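Probable glutamine-binding lipoprotein GlnH (GLNBP) (Mycobacterium tuberculosis, PDB 6H20) binds acidic amino acids and asparagine as a lipoprotein of the solute-binding protein family, probably signalling amino acid supply to protein kinase G. Local coordinates at residues Ala104-Ala109 with Cys126-Leu131. Residues are numbered along the deposited sequence; the frame is centred on the assembly and turned at random.
With ASN (asparagine), chain B.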
# COMPACT_ATOMS: atom_id res chain seq x y z
N ALA A 104 -7.24 -7.65 -1.25
CA ALA A 104 -7.76 -8.74 -0.44
C ALA A 104 -6.96 -10.03 -0.61
O ALA A 104 -7.21 -10.98 0.14
CB ALA A 104 -9.23 -8.98 -0.80
N GLU A 105 -6.04 -10.10 -1.57
CA GLU A 105 -5.26 -11.30 -1.84
C GLU A 105 -3.80 -11.20 -1.43
O GLU A 105 -3.04 -12.15 -1.65
CB GLU A 105 -5.32 -11.65 -3.34
CG GLU A 105 -6.72 -12.01 -3.84
CD GLU A 105 -6.84 -12.00 -5.37
OE1 GLU A 105 -6.09 -11.29 -6.06
OE2 GLU A 105 -7.73 -12.71 -5.88
N ARG A 106 -3.36 -10.07 -0.88
CA ARG A 106 -1.95 -9.91 -0.55
C ARG A 106 -1.48 -10.92 0.49
O ARG A 106 -0.40 -11.51 0.34
CB ARG A 106 -1.68 -8.49 -0.05
CG ARG A 106 -1.87 -7.43 -1.11
CD ARG A 106 -1.74 -6.01 -0.51
NE ARG A 106 -2.89 -5.71 0.36
CZ ARG A 106 -3.14 -4.50 0.86
NH1 ARG A 106 -2.32 -3.49 0.60
NH2 ARG A 106 -4.21 -4.30 1.62
N VAL A 107 -2.27 -11.14 1.54
CA VAL A 107 -1.84 -12.07 2.59
C VAL A 107 -1.84 -13.50 2.07
O VAL A 107 -0.89 -14.26 2.31
CB VAL A 107 -2.71 -11.91 3.85
CG1 VAL A 107 -2.56 -13.13 4.77
CG2 VAL A 107 -2.35 -10.63 4.59
N THR A 108 -2.89 -13.88 1.33
CA THR A 108 -2.98 -15.26 0.86
C THR A 108 -1.84 -15.61 -0.09
O THR A 108 -1.28 -16.71 -0.01
CB THR A 108 -4.34 -15.50 0.19
OG1 THR A 108 -5.38 -15.33 1.15
CG2 THR A 108 -4.41 -16.92 -0.36
N ALA A 109 -1.48 -14.70 -1.00
CA ALA A 109 -0.39 -15.02 -1.92
C ALA A 109 0.91 -15.25 -1.18
O ALA A 109 1.71 -16.10 -1.58
CB ALA A 109 -0.23 -13.90 -2.95
N CYS A 126 -0.60 -5.34 13.38
CA CYS A 126 -0.42 -6.49 14.26
C CYS A 126 -1.21 -7.70 13.77
O CYS A 126 -0.71 -8.83 13.81
CB CYS A 126 -0.81 -6.12 15.68
SG CYS A 126 0.41 -5.04 16.44
N GLU A 127 -2.45 -7.48 13.31
CA GLU A 127 -3.23 -8.60 12.80
C GLU A 127 -2.56 -9.24 11.59
O GLU A 127 -2.50 -10.47 11.48
CB GLU A 127 -4.65 -8.15 12.45
CG GLU A 127 -5.59 -8.07 13.65
CD GLU A 127 -5.61 -9.35 14.46
OE1 GLU A 127 -5.17 -9.33 15.63
OE2 GLU A 127 -6.08 -10.39 13.94
N ARG A 128 -2.01 -8.42 10.68
CA ARG A 128 -1.34 -9.00 9.52
C ARG A 128 -0.05 -9.70 9.92
O ARG A 128 0.34 -10.69 9.30
CB ARG A 128 -1.08 -7.93 8.46
CG ARG A 128 -2.34 -7.49 7.76
CD ARG A 128 -2.09 -6.26 6.90
NE ARG A 128 -3.33 -5.87 6.24
CZ ARG A 128 -3.44 -4.82 5.43
NH1 ARG A 128 -2.37 -4.06 5.18
NH2 ARG A 128 -4.60 -4.53 4.85
N ARG A 129 0.62 -9.21 10.96
CA ARG A 129 1.86 -9.83 11.41
C ARG A 129 1.65 -11.21 12.01
O ARG A 129 2.63 -11.96 12.15
CB ARG A 129 2.58 -8.91 12.39
CG ARG A 129 3.54 -7.97 11.68
CD ARG A 129 4.62 -7.48 12.62
NE ARG A 129 5.73 -6.81 11.93
CZ ARG A 129 6.72 -7.44 11.31
NH1 ARG A 129 6.76 -8.77 11.27
NH2 ARG A 129 7.70 -6.74 10.74
N LYS A 130 0.42 -11.56 12.38
CA LYS A 130 0.14 -12.94 12.79
C LYS A 130 0.22 -13.90 11.61
O LYS A 130 0.37 -15.11 11.82
CB LYS A 130 -1.27 -13.03 13.38
CG LYS A 130 -1.48 -12.29 14.69
CD LYS A 130 -2.93 -12.35 15.13
CE LYS A 130 -3.16 -11.55 16.40
NZ LYS A 130 -3.76 -12.35 17.49
N LEU A 131 0.13 -13.39 10.39
CA LEU A 131 0.01 -14.20 9.18
C LEU A 131 1.18 -14.06 8.22
O LEU A 131 1.48 -15.02 7.51
CB LEU A 131 -1.28 -13.86 8.44
CG LEU A 131 -2.55 -13.94 9.27
CD1 LEU A 131 -3.74 -13.43 8.48
CD2 LEU A 131 -2.78 -15.37 9.74
N ASN B . -2.61 0.71 2.85
CA ASN B . -3.97 0.21 3.02
C ASN B . -3.92 -1.28 3.35
O ASN B . -4.96 -1.96 3.31
CB ASN B . -4.80 0.46 1.76
CG ASN B . -4.35 -0.36 0.58
OD1 ASN B . -3.24 -0.89 0.55
ND2 ASN B . -5.22 -0.49 -0.39
OXT ASN B . -2.83 -1.79 3.65
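R106 and R128 reach the same oxygen of the bound asparagine from two different segments, and their NH2 atoms come within 3.3 Å of each other. Both are donors, so no bond joins them; the ligand's carboxylate faces both guanidinium groups from one side and probably offsets their charge.

R128 is easily followed outward. Its CB leaves the short helix 126-129 with CG anti to the carbonyl carbon, and CG passes loosely by CG2 of V107. From CG to NE the chain runs fully extended, which carries the guanidinium out to the ligand. There NH1 donates to ASN OXT at 2.8 Å, almost straight at 170°, and also to the backbone oxygen of S123. NH2 donates to ASN O at 3.0 Å and is equally straight. The two nitrogens thus take one carboxylate oxygen each, a bidentate grip on the alpha-carboxylate of the kind that type 2 periplasmic binding proteins use for amino acids.

R106 comes from the first turn of helix 106-111, its chain bent at chi3. Its NH2 gives the shared ASN O a second bond of 3.0 Å, while NH1 turns to the side chain, meeting ASN OD1 at 2.8 Å with a more bent angle of 143°. One guanidinium therefore reads both the carboxylate and the side-chain amide oxygen. The two guanidinium planes stand 68° apart, with R128 NH1 over one face of R106. The backbone oxygens of A103 and K120 hold R106 NE and NH1, fixing its rotation.

Away from the ligand, V107 and L131 close the contact between the segments: CG1 of V107 lies 3.9 Å from CD1 of L131, and the two side chains meet roughly at right angles.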